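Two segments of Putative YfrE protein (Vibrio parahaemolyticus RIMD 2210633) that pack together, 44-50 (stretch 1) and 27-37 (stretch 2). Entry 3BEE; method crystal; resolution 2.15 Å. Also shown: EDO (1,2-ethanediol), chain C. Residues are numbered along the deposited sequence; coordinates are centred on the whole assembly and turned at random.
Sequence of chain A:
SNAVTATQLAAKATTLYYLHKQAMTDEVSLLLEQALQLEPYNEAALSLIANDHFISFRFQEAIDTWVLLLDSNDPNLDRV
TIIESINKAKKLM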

# COMPACT_ATOMS: atom_id res chain seq x y z
N ALA A 44 -1.73 4.16 -4.00
CA ALA A 44 -1.88 2.79 -4.52
C ALA A 44 -0.79 1.83 -3.98
O ALA A 44 -1.10 0.70 -3.61
CB ALA A 44 -1.90 2.80 -6.03
N ALA A 45 0.46 2.29 -3.94
CA ALA A 45 1.59 1.47 -3.54
C ALA A 45 1.59 1.17 -2.03
O ALA A 45 1.69 0.01 -1.63
CB ALA A 45 2.90 2.15 -3.95
N LEU A 46 1.49 2.21 -1.21
CA LEU A 46 1.49 2.04 0.23
C LEU A 46 0.27 1.26 0.68
O LEU A 46 0.31 0.49 1.64
CB LEU A 46 1.54 3.40 0.94
CG LEU A 46 2.88 4.14 0.86
CD1 LEU A 46 2.82 5.47 1.63
CD2 LEU A 46 4.01 3.28 1.39
N SER A 47 -0.82 1.47 -0.04
CA SER A 47 -2.04 0.77 0.27
C SER A 47 -1.91 -0.74 -0.00
O SER A 47 -2.34 -1.56 0.82
CB SER A 47 -3.21 1.43 -0.47
OG SER A 47 -4.28 0.55 -0.50
N LEU A 48 -1.29 -1.13 -1.11
CA LEU A 48 -1.02 -2.56 -1.35
C LEU A 48 -0.14 -3.17 -0.25
O LEU A 48 -0.40 -4.27 0.24
CB LEU A 48 -0.38 -2.81 -2.74
CG LEU A 48 -0.21 -4.28 -3.15
CD1 LEU A 48 -1.55 -4.99 -3.23
CD2 LEU A 48 0.53 -4.48 -4.51
N ILE A 49 0.92 -2.46 0.11
CA ILE A 49 1.85 -2.92 1.13
C ILE A 49 1.14 -3.13 2.48
O ILE A 49 1.31 -4.19 3.13
CB ILE A 49 3.05 -1.93 1.26
CG1 ILE A 49 3.95 -2.00 -0.00
CG2 ILE A 49 3.86 -2.18 2.57
CD1 ILE A 49 4.89 -0.78 -0.20
N ALA A 50 0.35 -2.13 2.90
CA ALA A 50 -0.46 -2.23 4.15
C ALA A 50 -1.44 -3.38 4.09
O ALA A 50 -1.60 -4.08 5.07
CB ALA A 50 -1.24 -0.92 4.40
C1 EDO C . 10.16 -13.65 -8.19
O1 EDO C . 9.29 -12.66 -8.78
C2 EDO C . 9.47 -14.53 -7.13
O2 EDO C . 9.77 -14.03 -5.79
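Stretch 2 27-37: EVSLLLEQALQ

The centre of this contact is the small side chain of A45 set against the long one of L32. Their CA atoms, 5.7 Å apart, are the nearest pair across the two segments, and the methyl CD2 of L32 reaches to 3.8 Å from CA of A45, close to the backbone itself. Alanine suits such a place because its side chain ends at CB, which leaves the leucine room to lie near the main chain. The same CB serves as a meeting point for two more residues of stretch 2: it lies 3.9 Å from CB of A35 and 3.8 Å from CD2 of L36.

Stretch 2 is helical throughout, as is stretch 1, and each belongs to a longer helix. Within stretch 2 the backbone is tied by i to i+4 hydrogen bonds, such as L32 N to V28 O at 3.0 Å and L36 N to L32 O at 3.0 Å. The two helices run in roughly opposite directions, with 139° between their N-to-C directions (signed crossing angle -139°), and their axes approach to 9.4 Å. Because a helix turns once in about 3.6 residues, V28, A35 and L36, each three or four residues from L32, come with it to one side of their helix, and all four direct CA-to-CB toward stretch 1.

Around the centre, L32 is held by two larger side chains. Its CD2 lies 3.9 Å from CD2 of L48, while its CD1 lies 3.8 Å from CG1 of I49. Both methyls of L32 lie near CD2 of L48, and CD1 also reaches I49. With chi1 m and chi2 t, L36 brings CD1 to 3.7 Å from CD1 of I49 and CD2 to 3.7 Å from CD2 of L46, whose CD2 is also near CD1 of L36. L46 starts away from stretch 2 at its CA-to-CB bond, but its side chain is long enough for its end to come back within contact. Because the helices run oppositely, V28, one turn before L32, falls beside L48, with CG1 of V28 4.1 Å from CD2 of L48.

No hydrogen bond crosses between the stretches; apolar packing joins them, burying 327 Å² in all. Polar residues lie beyond it. S47 of stretch 1 is out of reach, and S29 makes no contact with stretch 1, its OG being hydrogen-bonded elsewhere in the structure. The CA-to-CB bond of E33 points away from stretch 1, and Q34 and Q37 are out of reach; all three are exposed in the assembly, and Q34 and Q37 touch a crystal neighbour. Farther out, the backbone N of E27 donates a hydrogen bond of 3.2 Å to O1 of the 1,2-ethanediol, probably a guest from the crystallisation liquor.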

# COMPACT_ATOMS: atom_id res chain seq x y z
N GLU A 27 8.97 -9.53 -8.14
CA GLU A 27 8.42 -8.71 -9.23
C GLU A 27 7.47 -7.63 -8.70
O GLU A 27 7.58 -6.45 -9.06
CB GLU A 27 7.73 -9.62 -10.26
CG GLU A 27 7.24 -8.89 -11.48
CD GLU A 27 6.60 -9.81 -12.51
OE1 GLU A 27 6.17 -10.93 -12.16
OE2 GLU A 27 6.52 -9.38 -13.68
N VAL A 28 6.55 -8.04 -7.82
CA VAL A 28 5.62 -7.11 -7.18
C VAL A 28 6.39 -6.10 -6.33
O VAL A 28 6.10 -4.91 -6.40
CB VAL A 28 4.57 -7.87 -6.30
CG1 VAL A 28 3.72 -6.89 -5.42
CG2 VAL A 28 3.65 -8.73 -7.16
N SER A 29 7.35 -6.58 -5.54
CA SER A 29 8.09 -5.71 -4.64
C SER A 29 8.85 -4.66 -5.43
O SER A 29 8.82 -3.48 -5.06
CB SER A 29 9.07 -6.51 -3.75
OG SER A 29 8.38 -7.56 -3.07
N LEU A 30 9.54 -5.07 -6.50
CA LEU A 30 10.26 -4.09 -7.32
C LEU A 30 9.35 -3.02 -7.95
O LEU A 30 9.70 -1.85 -7.93
CB LEU A 30 11.12 -4.78 -8.40
CG LEU A 30 12.08 -3.93 -9.26
CD1 LEU A 30 13.12 -3.11 -8.41
CD2 LEU A 30 12.82 -4.81 -10.30
N LEU A 31 8.21 -3.42 -8.52
CA LEU A 31 7.23 -2.45 -9.06
C LEU A 31 6.77 -1.45 -8.01
O LEU A 31 6.71 -0.26 -8.29
CB LEU A 31 6.01 -3.15 -9.70
CG LEU A 31 6.25 -3.77 -11.08
CD1 LEU A 31 5.20 -4.83 -11.38
CD2 LEU A 31 6.28 -2.73 -12.20
N LEU A 32 6.49 -1.95 -6.81
CA LEU A 32 6.16 -1.09 -5.66
C LEU A 32 7.32 -0.18 -5.27
O LEU A 32 7.11 1.02 -5.05
CB LEU A 32 5.74 -1.93 -4.46
CG LEU A 32 4.41 -2.67 -4.61
CD1 LEU A 32 4.24 -3.58 -3.40
CD2 LEU A 32 3.23 -1.71 -4.72
N GLU A 33 8.53 -0.73 -5.18
CA GLU A 33 9.70 0.08 -4.86
C GLU A 33 9.84 1.24 -5.82
O GLU A 33 10.24 2.34 -5.43
CB GLU A 33 10.99 -0.75 -4.91
CG GLU A 33 11.22 -1.56 -3.65
CD GLU A 33 12.46 -2.45 -3.75
OE1 GLU A 33 13.35 -2.23 -4.63
OE2 GLU A 33 12.53 -3.39 -2.91
N GLN A 34 9.57 0.97 -7.10
CA GLN A 34 9.70 1.97 -8.14
C GLN A 34 8.62 3.02 -8.10
O GLN A 34 8.91 4.18 -8.32
CB GLN A 34 9.78 1.31 -9.52
CG GLN A 34 11.08 0.54 -9.65
CD GLN A 34 12.25 1.48 -9.58
OE1 GLN A 34 13.04 1.47 -8.61
NE2 GLN A 34 12.36 2.33 -10.59
N ALA A 35 7.38 2.60 -7.82
CA ALA A 35 6.31 3.55 -7.53
C ALA A 35 6.71 4.50 -6.40
O ALA A 35 6.52 5.71 -6.52
CB ALA A 35 5.02 2.80 -7.17
N LEU A 36 7.25 3.96 -5.32
CA LEU A 36 7.67 4.75 -4.15
C LEU A 36 8.97 5.55 -4.33
O LEU A 36 9.23 6.49 -3.59
CB LEU A 36 7.78 3.83 -2.93
CG LEU A 36 6.49 3.14 -2.46
CD1 LEU A 36 6.80 2.12 -1.37
CD2 LEU A 36 5.49 4.16 -1.94
N GLN A 37 9.79 5.17 -5.31
CA GLN A 37 10.94 5.97 -5.74
C GLN A 37 10.45 7.25 -6.43
O GLN A 37 10.97 8.35 -6.17
CB GLN A 37 11.83 5.13 -6.70
CG GLN A 37 13.08 5.83 -7.26
CD GLN A 37 14.08 6.22 -6.19
OE1 GLN A 37 14.28 5.50 -5.22
NE2 GLN A 37 14.72 7.37 -6.37